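Local coordinates for protein esterase Rv0045c (Mycobacterium tuberculosis, PDB 6WYN) that hydrolyses carboxylic esters, preferring short, straight-chain alkyl esters, with highest activity on four-atom chains, and is likely involved in ester and lipid metabolism, at residues A[53-57]-A[317-321]; A[75-79]-A[99-103]; A[92-96]-A[235-239]; A[115-119]-A[249-253]; A[214-218]-A[245-249]. All blocks are in the same frame, centred on the assembly; numbering follows the deposited sequence.

Contact 1 of 5, residues A[53-57]-A[317-321]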
# COMPACT_ATOMS: atom_id res chain seq x y z
N ALA A 53 -3.25 17.89 1.23
CA ALA A 53 -2.23 18.93 1.55
C ALA A 53 -2.41 19.43 3.01
O ALA A 53 -1.43 19.53 3.70
CB ALA A 53 -2.30 20.07 0.56
N GLU A 54 -3.63 19.71 3.47
CA GLU A 54 -3.91 20.16 4.86
C GLU A 54 -3.47 19.06 5.86
O GLU A 54 -2.66 19.34 6.75
CB GLU A 54 -5.40 20.52 4.90
CG GLU A 54 -5.97 20.92 6.25
CD GLU A 54 -7.50 21.00 6.30
OE1 GLU A 54 -8.05 21.61 7.27
OE2 GLU A 54 -8.17 20.43 5.38
N GLN A 55 -3.87 17.81 5.65
CA GLN A 55 -3.42 16.68 6.52
C GLN A 55 -1.89 16.61 6.55
O GLN A 55 -1.34 16.28 7.61
CB GLN A 55 -4.08 15.38 6.10
CG GLN A 55 -3.80 14.21 7.03
CD GLN A 55 -4.48 12.93 6.59
OE1 GLN A 55 -4.43 12.50 5.43
NE2 GLN A 55 -5.08 12.25 7.55
N ALA A 56 -1.20 16.92 5.45
CA ALA A 56 0.27 16.86 5.42
C ALA A 56 0.85 18.15 6.01
O ALA A 56 2.09 18.21 6.11
CB ALA A 56 0.76 16.65 4.01
N GLY A 57 0.03 19.17 6.26
CA GLY A 57 0.51 20.47 6.79
C GLY A 57 1.38 21.18 5.77
O GLY A 57 2.42 21.72 6.14
N PRO A 317 0.74 10.31 8.74
CA PRO A 317 1.48 10.55 7.49
C PRO A 317 2.65 11.54 7.62
O PRO A 317 3.70 11.35 7.00
CB PRO A 317 0.39 11.08 6.55
CG PRO A 317 -0.76 11.52 7.44
CD PRO A 317 -0.70 10.62 8.66
N ARG A 318 2.51 12.53 8.51
CA ARG A 318 3.56 13.57 8.67
C ARG A 318 4.81 12.89 9.20
O ARG A 318 5.91 13.17 8.69
CB ARG A 318 3.10 14.74 9.55
CG ARG A 318 1.99 15.61 8.96
CD ARG A 318 1.52 16.77 9.85
NE ARG A 318 0.26 17.38 9.41
CZ ARG A 318 -0.42 18.35 10.05
NH1 ARG A 318 -0.01 18.83 11.21
NH2 ARG A 318 -1.54 18.84 9.54
N ALA A 319 4.66 11.97 10.16
CA ALA A 319 5.84 11.27 10.73
C ALA A 319 6.42 10.36 9.63
O ALA A 319 7.63 10.31 9.46
CB ALA A 319 5.41 10.51 11.99
N LEU A 320 5.56 9.74 8.80
CA LEU A 320 6.10 8.90 7.70
C LEU A 320 6.84 9.74 6.63
O LEU A 320 7.87 9.29 6.10
CB LEU A 320 4.98 8.03 7.10
CG LEU A 320 5.49 7.03 6.07
CD1 LEU A 320 6.61 6.19 6.68
CD2 LEU A 320 4.36 6.12 5.58
N ILE A 321 6.32 10.90 6.29
CA ILE A 321 7.00 11.81 5.32
C ILE A 321 8.44 12.07 5.80
O ILE A 321 9.41 11.92 5.03
CB ILE A 321 6.15 13.08 5.14
CG1 ILE A 321 4.86 12.79 4.34
CG2 ILE A 321 6.99 14.15 4.46
CD1 ILE A 321 3.71 13.76 4.64

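Contact 2 of 5, residues A[75-79]-A[99-103]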
# COMPACT_ATOMS: atom_id res chain seq x y z
N ALA A 75 -1.92 2.96 -12.07
CA ALA A 75 -1.08 3.67 -11.09
C ALA A 75 -1.41 5.15 -11.16
O ALA A 75 -2.02 5.60 -12.20
CB ALA A 75 0.38 3.41 -11.30
N LEU A 76 -1.11 5.86 -10.08
CA LEU A 76 -1.08 7.35 -10.07
C LEU A 76 0.36 7.80 -10.23
O LEU A 76 1.23 7.36 -9.45
CB LEU A 76 -1.68 7.86 -8.77
CG LEU A 76 -3.15 7.53 -8.56
CD1 LEU A 76 -3.63 8.05 -7.22
CD2 LEU A 76 -3.98 8.10 -9.69
N ARG A 77 0.61 8.65 -11.22
CA ARG A 77 1.95 9.21 -11.50
C ARG A 77 1.92 10.67 -11.08
O ARG A 77 1.12 11.46 -11.66
CB ARG A 77 2.36 9.04 -12.97
CG ARG A 77 3.79 9.46 -13.26
CD ARG A 77 4.30 8.96 -14.59
NE ARG A 77 3.51 9.59 -15.65
CZ ARG A 77 3.43 9.15 -16.90
NH1 ARG A 77 2.63 9.77 -17.76
NH2 ARG A 77 4.16 8.13 -17.28
N TRP A 78 2.77 11.00 -10.11
CA TRP A 78 2.84 12.33 -9.45
C TRP A 78 4.08 13.07 -9.93
O TRP A 78 5.16 12.44 -9.96
CB TRP A 78 2.93 12.16 -7.94
CG TRP A 78 1.75 11.49 -7.33
CD1 TRP A 78 1.46 10.15 -7.23
CD2 TRP A 78 0.69 12.19 -6.67
NE1 TRP A 78 0.29 9.98 -6.54
CE2 TRP A 78 -0.19 11.22 -6.16
CE3 TRP A 78 0.46 13.55 -6.43
CZ2 TRP A 78 -1.33 11.57 -5.45
CZ3 TRP A 78 -0.66 13.89 -5.70
CH2 TRP A 78 -1.54 12.91 -5.22
N GLY A 79 3.90 14.36 -10.25
CA GLY A 79 5.03 15.27 -10.50
C GLY A 79 5.67 15.07 -11.86
O GLY A 79 6.87 15.41 -11.96
N ASP A 99 -1.72 9.46 -0.98
CA ASP A 99 -1.90 10.87 -1.44
C ASP A 99 -1.23 11.85 -0.45
O ASP A 99 -0.51 12.77 -0.87
CB ASP A 99 -3.38 11.19 -1.64
CG ASP A 99 -4.06 10.49 -2.80
OD1 ASP A 99 -3.35 9.76 -3.58
OD2 ASP A 99 -5.31 10.67 -2.91
N THR A 100 -1.50 11.69 0.84
CA THR A 100 -1.05 12.67 1.85
C THR A 100 0.45 12.61 1.89
O THR A 100 1.09 13.67 1.80
CB THR A 100 -1.72 12.47 3.21
OG1 THR A 100 -3.12 12.72 3.06
CG2 THR A 100 -1.13 13.41 4.25
N VAL A 101 1.02 11.41 1.99
CA VAL A 101 2.48 11.25 2.05
C VAL A 101 3.11 11.86 0.78
O VAL A 101 4.15 12.53 0.86
CB VAL A 101 2.87 9.78 2.27
CG1 VAL A 101 4.31 9.49 1.96
CG2 VAL A 101 2.55 9.32 3.69
N ILE A 102 2.58 11.53 -0.39
CA ILE A 102 3.20 11.98 -1.66
C ILE A 102 3.10 13.51 -1.74
O ILE A 102 4.08 14.12 -2.08
CB ILE A 102 2.57 11.22 -2.83
CG1 ILE A 102 3.08 9.78 -2.75
CG2 ILE A 102 2.88 11.87 -4.16
CD1 ILE A 102 2.46 8.90 -3.78
N VAL A 103 1.98 14.09 -1.38
CA VAL A 103 1.77 15.57 -1.44
C VAL A 103 2.74 16.23 -0.46
O VAL A 103 3.46 17.17 -0.85
CB VAL A 103 0.28 15.91 -1.19
CG1 VAL A 103 0.03 17.40 -0.88
CG2 VAL A 103 -0.53 15.52 -2.40
O HOH W 1 -1.19 8.28 -4.43

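Contact 3 of 5, residues A[92-96]-A[235-239]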
# COMPACT_ATOMS: atom_id res chain seq x y z
N GLY A 92 -6.51 -4.59 0.70
CA GLY A 92 -7.76 -3.84 0.90
C GLY A 92 -7.60 -2.35 0.69
O GLY A 92 -8.51 -1.60 1.09
N GLN A 93 -6.44 -1.89 0.20
CA GLN A 93 -6.18 -0.44 -0.03
C GLN A 93 -6.15 -0.14 -1.55
O GLN A 93 -6.40 -1.05 -2.33
CB GLN A 93 -4.88 -0.02 0.65
CG GLN A 93 -4.91 -0.20 2.17
CD GLN A 93 -3.72 0.44 2.84
OE1 GLN A 93 -2.61 0.50 2.27
NE2 GLN A 93 -3.94 0.81 4.08
N ASN A 94 -5.77 1.07 -1.93
CA ASN A 94 -5.43 1.43 -3.31
C ASN A 94 -4.36 2.51 -3.25
O ASN A 94 -3.99 2.94 -2.14
CB ASN A 94 -6.66 1.86 -4.11
CG ASN A 94 -7.24 3.15 -3.60
OD1 ASN A 94 -6.85 4.23 -4.07
ND2 ASN A 94 -8.15 3.04 -2.64
N ALA A 95 -3.88 2.91 -4.41
CA ALA A 95 -2.82 3.90 -4.58
C ALA A 95 -3.09 5.21 -3.80
O ALA A 95 -2.13 5.89 -3.44
CB ALA A 95 -2.63 4.16 -6.04
N HIS A 96 -4.36 5.60 -3.67
CA HIS A 96 -4.74 6.89 -3.05
C HIS A 96 -4.36 6.89 -1.56
O HIS A 96 -4.30 8.00 -0.98
CB HIS A 96 -6.23 7.20 -3.19
CG HIS A 96 -6.61 7.77 -4.52
ND1 HIS A 96 -6.39 9.09 -4.81
CD2 HIS A 96 -7.21 7.22 -5.60
CE1 HIS A 96 -6.85 9.35 -6.03
NE2 HIS A 96 -7.35 8.21 -6.54
N PHE A 235 -14.36 6.99 -0.26
CA PHE A 235 -14.53 7.56 -1.62
C PHE A 235 -13.58 6.89 -2.65
O PHE A 235 -14.03 6.34 -3.67
CB PHE A 235 -14.29 9.05 -1.53
CG PHE A 235 -14.28 9.73 -2.86
CD1 PHE A 235 -15.40 9.67 -3.68
CD2 PHE A 235 -13.15 10.39 -3.31
CE1 PHE A 235 -15.39 10.29 -4.92
CE2 PHE A 235 -13.14 11.01 -4.55
CZ PHE A 235 -14.27 10.96 -5.34
N HIS A 236 -12.29 6.87 -2.38
CA HIS A 236 -11.26 6.30 -3.30
C HIS A 236 -11.39 4.78 -3.40
O HIS A 236 -11.01 4.21 -4.43
CB HIS A 236 -9.86 6.69 -2.85
CG HIS A 236 -9.61 8.14 -2.96
ND1 HIS A 236 -10.01 8.85 -4.06
CD2 HIS A 236 -9.02 9.00 -2.09
CE1 HIS A 236 -9.60 10.10 -3.91
NE2 HIS A 236 -9.04 10.24 -2.69
N ASN A 237 -11.87 4.12 -2.35
CA ASN A 237 -11.81 2.65 -2.26
C ASN A 237 -13.14 2.04 -2.70
O ASN A 237 -13.29 0.80 -2.59
CB ASN A 237 -11.44 2.18 -0.87
CG ASN A 237 -10.53 0.97 -0.88
OD1 ASN A 237 -9.93 0.62 -1.91
ND2 ASN A 237 -10.37 0.36 0.29
N SER A 238 -14.05 2.86 -3.15
CA SER A 238 -15.43 2.44 -3.48
C SER A 238 -15.90 3.05 -4.82
O SER A 238 -15.27 4.01 -5.29
CB SER A 238 -16.36 2.78 -2.33
OG SER A 238 -16.72 4.14 -2.31
N ARG A 239 -17.01 2.55 -5.37
CA ARG A 239 -17.69 3.18 -6.53
C ARG A 239 -19.20 2.92 -6.52
O ARG A 239 -19.60 1.83 -6.04
CB ARG A 239 -17.12 2.64 -7.85
CG ARG A 239 -17.44 1.18 -8.12
CD ARG A 239 -16.42 0.58 -9.08
NE ARG A 239 -16.75 -0.80 -9.41
CZ ARG A 239 -17.76 -1.18 -10.21
NH1 ARG A 239 -17.95 -2.46 -10.45
NH2 ARG A 239 -18.56 -0.29 -10.78
O HOH W 2 -8.77 -1.06 -3.63

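Contact 4 of 5, residues A[115-119]-A[249-253]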
# COMPACT_ATOMS: atom_id res chain seq x y z
N PRO A 115 -2.56 -5.71 -8.23
CA PRO A 115 -3.61 -6.58 -8.77
C PRO A 115 -4.72 -6.74 -7.74
O PRO A 115 -4.50 -6.86 -6.51
CB PRO A 115 -2.85 -7.87 -9.05
CG PRO A 115 -1.49 -7.40 -9.38
CD PRO A 115 -1.21 -6.21 -8.48
N GLY A 116 -5.93 -6.71 -8.23
CA GLY A 116 -7.12 -6.92 -7.41
C GLY A 116 -7.56 -5.69 -6.65
O GLY A 116 -8.44 -5.82 -5.81
N HIS A 117 -6.94 -4.55 -6.89
CA HIS A 117 -7.17 -3.31 -6.10
C HIS A 117 -7.19 -2.08 -7.01
O HIS A 117 -6.54 -2.07 -8.09
CB HIS A 117 -6.02 -3.19 -5.09
CG HIS A 117 -5.94 -4.29 -4.10
ND1 HIS A 117 -5.21 -5.45 -4.34
CD2 HIS A 117 -6.43 -4.37 -2.84
CE1 HIS A 117 -5.29 -6.22 -3.26
NE2 HIS A 117 -6.06 -5.58 -2.34
N GLY A 118 -7.85 -1.04 -6.53
CA GLY A 118 -7.92 0.27 -7.19
C GLY A 118 -8.54 0.12 -8.56
O GLY A 118 -9.66 -0.44 -8.62
N HIS A 119 -7.82 0.50 -9.62
CA HIS A 119 -8.25 0.30 -11.02
C HIS A 119 -7.46 -0.84 -11.66
O HIS A 119 -7.59 -1.00 -12.86
CB HIS A 119 -8.10 1.60 -11.80
CG HIS A 119 -8.99 2.67 -11.27
ND1 HIS A 119 -10.00 3.27 -12.06
CD2 HIS A 119 -9.05 3.26 -10.06
CE1 HIS A 119 -10.62 4.20 -11.34
NE2 HIS A 119 -10.04 4.22 -10.10
N ARG A 249 -13.85 -1.30 -4.42
CA ARG A 249 -12.99 -1.40 -5.62
C ARG A 249 -12.12 -2.65 -5.49
O ARG A 249 -11.68 -3.19 -6.55
CB ARG A 249 -12.17 -0.12 -5.83
CG ARG A 249 -12.93 1.04 -6.46
CD ARG A 249 -11.97 2.13 -6.97
NE ARG A 249 -12.74 3.29 -7.31
CZ ARG A 249 -13.36 3.48 -8.46
NH1 ARG A 249 -13.28 2.58 -9.43
NH2 ARG A 249 -14.07 4.58 -8.63
N TYR A 250 -11.83 -3.12 -4.28
CA TYR A 250 -10.89 -4.26 -4.15
C TYR A 250 -11.66 -5.59 -4.16
O TYR A 250 -12.80 -5.67 -3.75
CB TYR A 250 -10.05 -4.22 -2.86
CG TYR A 250 -10.84 -4.13 -1.58
CD1 TYR A 250 -11.31 -5.26 -0.92
CD2 TYR A 250 -11.14 -2.89 -1.05
CE1 TYR A 250 -12.02 -5.16 0.28
CE2 TYR A 250 -11.84 -2.76 0.14
CZ TYR A 250 -12.26 -3.90 0.82
OH TYR A 250 -12.97 -3.72 1.97
N ASP A 251 -10.96 -6.61 -4.61
CA ASP A 251 -11.44 -8.01 -4.68
C ASP A 251 -11.16 -8.57 -3.29
O ASP A 251 -9.97 -8.40 -2.81
CB ASP A 251 -10.69 -8.78 -5.76
CG ASP A 251 -11.24 -10.18 -6.08
OD1 ASP A 251 -12.30 -10.51 -5.60
OD2 ASP A 251 -10.54 -10.93 -6.73
N ALA A 252 -12.17 -9.15 -2.65
CA ALA A 252 -11.91 -10.09 -1.53
C ALA A 252 -10.61 -10.82 -1.92
O ALA A 252 -10.46 -11.07 -3.08
CB ALA A 252 -13.10 -11.03 -1.34
N ILE A 253 -9.64 -10.90 -1.03
CA ILE A 253 -8.43 -11.75 -1.21
C ILE A 253 -8.83 -13.10 -0.61
O ILE A 253 -8.95 -13.21 0.67
CB ILE A 253 -7.18 -11.17 -0.52
CG1 ILE A 253 -7.02 -9.66 -0.77
CG2 ILE A 253 -5.94 -11.95 -0.91
CD1 ILE A 253 -5.81 -9.05 -0.06
O HOH W 3 -8.43 -6.61 -0.75
O HOH W 4 -12.22 0.07 -9.65

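Contact 5 of 5, residues A[214-218]-A[245-249]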
# COMPACT_ATOMS: atom_id res chain seq x y z
N MET A 214 -21.01 2.08 3.78
CA MET A 214 -19.58 1.68 3.68
C MET A 214 -18.78 2.50 4.69
O MET A 214 -17.94 1.92 5.41
CB MET A 214 -19.10 1.91 2.24
CG MET A 214 -19.94 1.12 1.24
SD MET A 214 -19.21 1.23 -0.40
CE MET A 214 -18.37 -0.33 -0.49
N LEU A 215 -19.10 3.79 4.81
CA LEU A 215 -18.48 4.70 5.79
C LEU A 215 -18.76 4.21 7.23
O LEU A 215 -17.81 4.21 8.00
CB LEU A 215 -18.98 6.11 5.52
CG LEU A 215 -18.38 7.18 6.42
CD1 LEU A 215 -16.86 7.17 6.38
CD2 LEU A 215 -18.90 8.54 6.04
N ASP A 216 -19.94 3.65 7.51
CA ASP A 216 -20.34 3.15 8.86
C ASP A 216 -19.45 1.97 9.27
O ASP A 216 -18.97 1.96 10.40
CB ASP A 216 -21.83 2.79 8.89
CG ASP A 216 -22.76 4.00 8.94
OD1 ASP A 216 -22.30 5.13 9.32
OD2 ASP A 216 -23.97 3.83 8.64
N LEU A 217 -19.19 1.07 8.33
CA LEU A 217 -18.27 -0.09 8.45
C LEU A 217 -16.84 0.40 8.76
O LEU A 217 -16.21 -0.11 9.68
CB LEU A 217 -18.38 -0.82 7.11
CG LEU A 217 -18.34 -2.33 7.19
CD1 LEU A 217 -19.39 -2.84 8.18
CD2 LEU A 217 -18.54 -2.94 5.80
N THR A 218 -16.36 1.42 8.07
CA THR A 218 -14.98 1.95 8.22
C THR A 218 -14.89 2.70 9.55
O THR A 218 -13.89 2.59 10.27
CB THR A 218 -14.69 2.83 7.01
OG1 THR A 218 -14.93 2.04 5.84
CG2 THR A 218 -13.29 3.37 7.01
N ASN A 245 -26.69 1.43 -5.85
CA ASN A 245 -25.89 0.74 -4.81
C ASN A 245 -24.39 1.07 -4.96
O ASN A 245 -23.98 1.53 -6.04
CB ASN A 245 -26.06 -0.78 -4.88
CG ASN A 245 -27.40 -1.25 -4.33
OD1 ASN A 245 -28.13 -0.47 -3.72
ND2 ASN A 245 -27.70 -2.52 -4.54
N TRP A 246 -23.61 0.80 -3.90
CA TRP A 246 -22.13 0.97 -3.86
C TRP A 246 -21.42 -0.35 -3.62
O TRP A 246 -21.98 -1.21 -2.92
CB TRP A 246 -21.75 1.98 -2.79
CG TRP A 246 -22.42 3.29 -2.98
CD1 TRP A 246 -23.75 3.58 -2.83
CD2 TRP A 246 -21.79 4.50 -3.39
NE1 TRP A 246 -23.97 4.91 -3.08
CE2 TRP A 246 -22.79 5.50 -3.43
CE3 TRP A 246 -20.47 4.84 -3.71
CZ2 TRP A 246 -22.49 6.82 -3.76
CZ3 TRP A 246 -20.18 6.14 -4.04
CH2 TRP A 246 -21.18 7.12 -4.07
N VAL A 247 -20.18 -0.47 -4.14
CA VAL A 247 -19.29 -1.65 -3.96
C VAL A 247 -17.85 -1.19 -3.67
O VAL A 247 -17.50 -0.02 -4.03
CB VAL A 247 -19.39 -2.53 -5.22
CG1 VAL A 247 -18.41 -3.70 -5.18
CG2 VAL A 247 -20.83 -3.03 -5.41
N TRP A 248 -17.07 -2.04 -3.01
CA TRP A 248 -15.60 -1.87 -2.85
C TRP A 248 -14.91 -2.06 -4.20
O TRP A 248 -15.31 -2.95 -4.99
CB TRP A 248 -15.02 -2.83 -1.80
CG TRP A 248 -15.53 -2.63 -0.40
CD1 TRP A 248 -16.27 -3.52 0.34
CD2 TRP A 248 -15.31 -1.49 0.47
NE1 TRP A 248 -16.51 -3.01 1.59
CE2 TRP A 248 -15.96 -1.76 1.70
CE3 TRP A 248 -14.63 -0.26 0.34
CZ2 TRP A 248 -15.95 -0.87 2.77
CZ3 TRP A 248 -14.63 0.62 1.40
CH2 TRP A 248 -15.28 0.32 2.60
N ARG A 249 -13.85 -1.30 -4.42
CA ARG A 249 -12.99 -1.40 -5.62
C ARG A 249 -12.12 -2.65 -5.49
O ARG A 249 -11.68 -3.19 -6.55
CB ARG A 249 -12.17 -0.12 -5.83
CG ARG A 249 -12.93 1.04 -6.46
CD ARG A 249 -11.97 2.13 -6.97
NE ARG A 249 -12.74 3.29 -7.31
CZ ARG A 249 -13.36 3.48 -8.46
NH1 ARG A 249 -13.28 2.58 -9.43
NH2 ARG A 249 -14.07 4.58 -8.63

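Contact 1 of 5, residues A[53-57]-A[317-321]
Arg318, near the start of helix 317-328, binds the carboxyl end of helix 49-55 through main-chain oxygens. Its NE donates to Gln55 O at 2.6 Å, from well above that carbonyl's plane, while NH2 reaches Glu54 O at 3.0 Å, lying in the plane of that carbonyl; a weak third bond runs from NH2 to Gln55 O. The chain is extended from CG to NE, which carries the guanidinium across to the helix end with the two oxygens along its edge and Gly57 CA over one face. Gly57, at positive phi, closes the helix in a Schellman motif, and its N shares Glu54 O with Arg318 NH2.

Apolar contacts are thinner. Ala56 CB meets Ile321 CD1 at 4.2 Å, and the Pro317 ring sets its CG against CG and CD of Gln55, the two side chains crossing at about a right angle. The Gln55 amide oxygen is engaged by Thr100 of helix 99-105, which also packs on Pro317 and Ala56.

A cationic group thus meets carbonyls left without a next helical turn, where the helix dipole is negative; the pairing probably adds electrostatic attraction to the hydrogen bonds.

Contact 2 of 5, residues A[75-79]-A[99-103]
Strand 75-78 and helix 99-103 run nearly parallel, their axes 19° apart and 10.9 Å at closest approach, with Trp78 reaching from the strand onto Ile102 of the helix. This is sheet-to-helix packing in an alpha/beta hydrolase fold: the strand belongs to the central mixed sheet, between strands 65-70 and 109-112, and the helix lies against one side of it.

The indole of Trp78 carries the contact. Ile102 lays its CG2 methyl over one face, a CH-pi contact with the methyl 3.5 Å from the centroid of the five-membered ring. With CG1 set anti to the carbonyl carbon (chi1 -72°), CG2 is the branch turned to the ring, and Ile102 CD1 follows along its NE1 side at 3.7 Å from Trp78 NE1. Val103 CG2 approaches Trp78 CZ3 obliquely, at 3.7 Å, toward the far end of the six-membered ring.

Asp99 comes to the ring edge instead: OD1 lies near the indole plane, 3.3 Å from Trp78 CZ2, with carboxylate and ring planes 63° apart. Leu76 CD1 also approaches this oxygen. The other carboxylate oxygen, OD2, is hydrogen-bonded to His96 ND1, which fixes the group from outside the pair. Leu49 of helix 49-55 touches both Trp78 and Asp99.

All five touching residues are buried, so the polar edge needs a partner within the core. One water supplies it, donating to Asp99 OD1 at 2.8 Å and accepting a weak bond from Trp78 NE1 at 3.1 Å.

Contact 3 of 5, residues A[92-96]-A[235-239]
Gly92 offers its carbonyl to the amide of Asn237: ND2 donates to Gly92 O at 2.8 Å with an N-H...O angle of 160°, the acceptor lying in the amide plane. The glycine has positive phi and follows Gly91, a site involved in substrate selectivity.

Gln93 takes part through its backbone. A water donates both to Gln93 O and to Asn237 OD1, bridging the two, whereas the side-chain amide is held by Gly90 N and Ser311 OG.

Asn94 is bonded at both ends of its amide. CG sits between the backbone N and the carbonyl carbon (chi1 67°), a placement that lets OD1 accept from His96 N at 2.9 Å in an Asx turn. ND2 donates across the contact to Asn237 OD1 at 3.1 Å, approaching from above that carbonyl's plane; the two amides slide past each other in opposite directions. Both polar atoms of the Asn237 amide are therefore used toward this loop.

His96 stacks face to face on His236, with centroids 3.6 Å apart and planes only 3° from parallel. With ND1 of His96 already bonded, NE2 goes to Glu45 OE2, and the two bonds set the ring's rotation. Phe235 CD2 sits over the rim of the opposite face of His236.

The contact probably joins the alpha/beta domain to the inserted cap: loop 92-96 links strand 85-88 of the central sheet to helix 99-105, and it meets the end of helix 227-237 just where the chain turns into strand 238-240, which pairs with strand 246-248.

Contact 4 of 5, residues A[115-119]-A[249-253]
Gly116 and Asp251 are joined by the one direct hydrogen bond between the loops: Asp251 N donates to Gly116 O at 2.9 Å, nearly straight at 168°. The same oxygen receives a CA-H...O contact from Tyr250 CA at 3.3 Å. The loops run antiparallel here, and at His117 and Tyr250 their CA atoms approach to 4.3 Å. One loop follows strand 109-112 of the central sheet, the other leaves strand 246-248 of what is probably the inserted cap, so the contact ties the two domains together.

His117 completes this packed part. Its CD2 rests against Tyr250 CB at 3.6 Å, and Ile253 CD1 comes at the ring edge near NE2. ND1 of His117 donates to Pro115 O at 2.7 Å, from above that carbonyl's plane, which ties the imidazole back to its own loop; His89 meets the ring edge-to-face. A water joins His117 NE2 to Asp251 O. Tyr250 directs its own ring away from the contact and stacks it on Trp248.

The other end is looser and more open to solvent. Exposed His119 lays its imidazole over one face of the Arg249 guanidinium, the planes 15° apart and His119 CE1 3.7 Å from Arg249 NH1. An extended run from CG to NE takes the arginine past Gly118 O. A second water, in the guanidinium plane, accepts from Arg249 NH1 at 2.7 Å and donates to Gly118 O at 2.8 Å.

With one direct hydrogen bond and two water bridges, the contact relies heavily on ordered solvent. The flat stack would probably be weaker electrostatically if His119 were also protonated, since two cations would then lie face to face.

Contact 5 of 5, residues A[214-218]-A[245-249]
A bend at chi3 (100°) ends the otherwise extended chain of Met214 and turns its CE methyl onto the indole of Trp248, whose own chi1 of -63° brings the ring back toward helix 211-221. CE sits over the five-membered ring, 3.5 Å from the centroid and 14° off the normal, a CH-pi contact. The sulfur lies above the six-membered ring at the longer distance of 4.7 Å from its centroid, making this a Met-aromatic pair in which the methyl does the closer touching.

The same methyl also packs on the strand backbone, 3.3 Å from both Val247 C and Trp248 N, and Met214 SD lies 3.6 Å from Trp246 CB. Met214 thus fills the angle between the main chain of the strand and the indole face.

Two further residues, on the next turn of the helix, line the ring's edge. Thr218 OG1 is near the indole plane, 3.7 Å from Trp248 CH2, and Leu217 CD2 stands off CZ2 at the rim. Thr218 OG1 donates to Met214 O at 3.0 Å, from above that carbonyl's plane; the hydroxyl is thus tied to its own helix, and Thr218 N shares that oxygen.

The contact is packing within a region, inserted between sheet strands 174-178 and 273-278, that is consistent with the cap domain. Phe208 meets the Trp248 ring at a steep angle. Strand 246-248 pairs with strand 238-240 in a two-stranded antiparallel sheet, and helix 227-237 runs against helix 211-221 through Val234, which touches both Met214 and Thr218.

How the contacts relate
Contacts 3, 4 and 5 form a continuous group around the chain turn at 237-239: Asn237 O and Arg249 N lie 2.8 Å apart, a probable hydrogen bond, and Arg249 belongs to both contact 4 and contact 5. Contact 3 lies close to the catalytic centre, the side chain of Gln93 about 7 Å from that of the probable nucleophile Ser155; His117 of contact 4 is about 4 Å from Gly91. Contact 2 touches contact 3 through Leu76 CD1 and His96 CE1, 3.7 Å apart, and contact 1 through Val101 O and Ile321 CG1, 3.6 Å apart. Contact 1 lies away from the active site, its centre about 26 Å from that of contact 4.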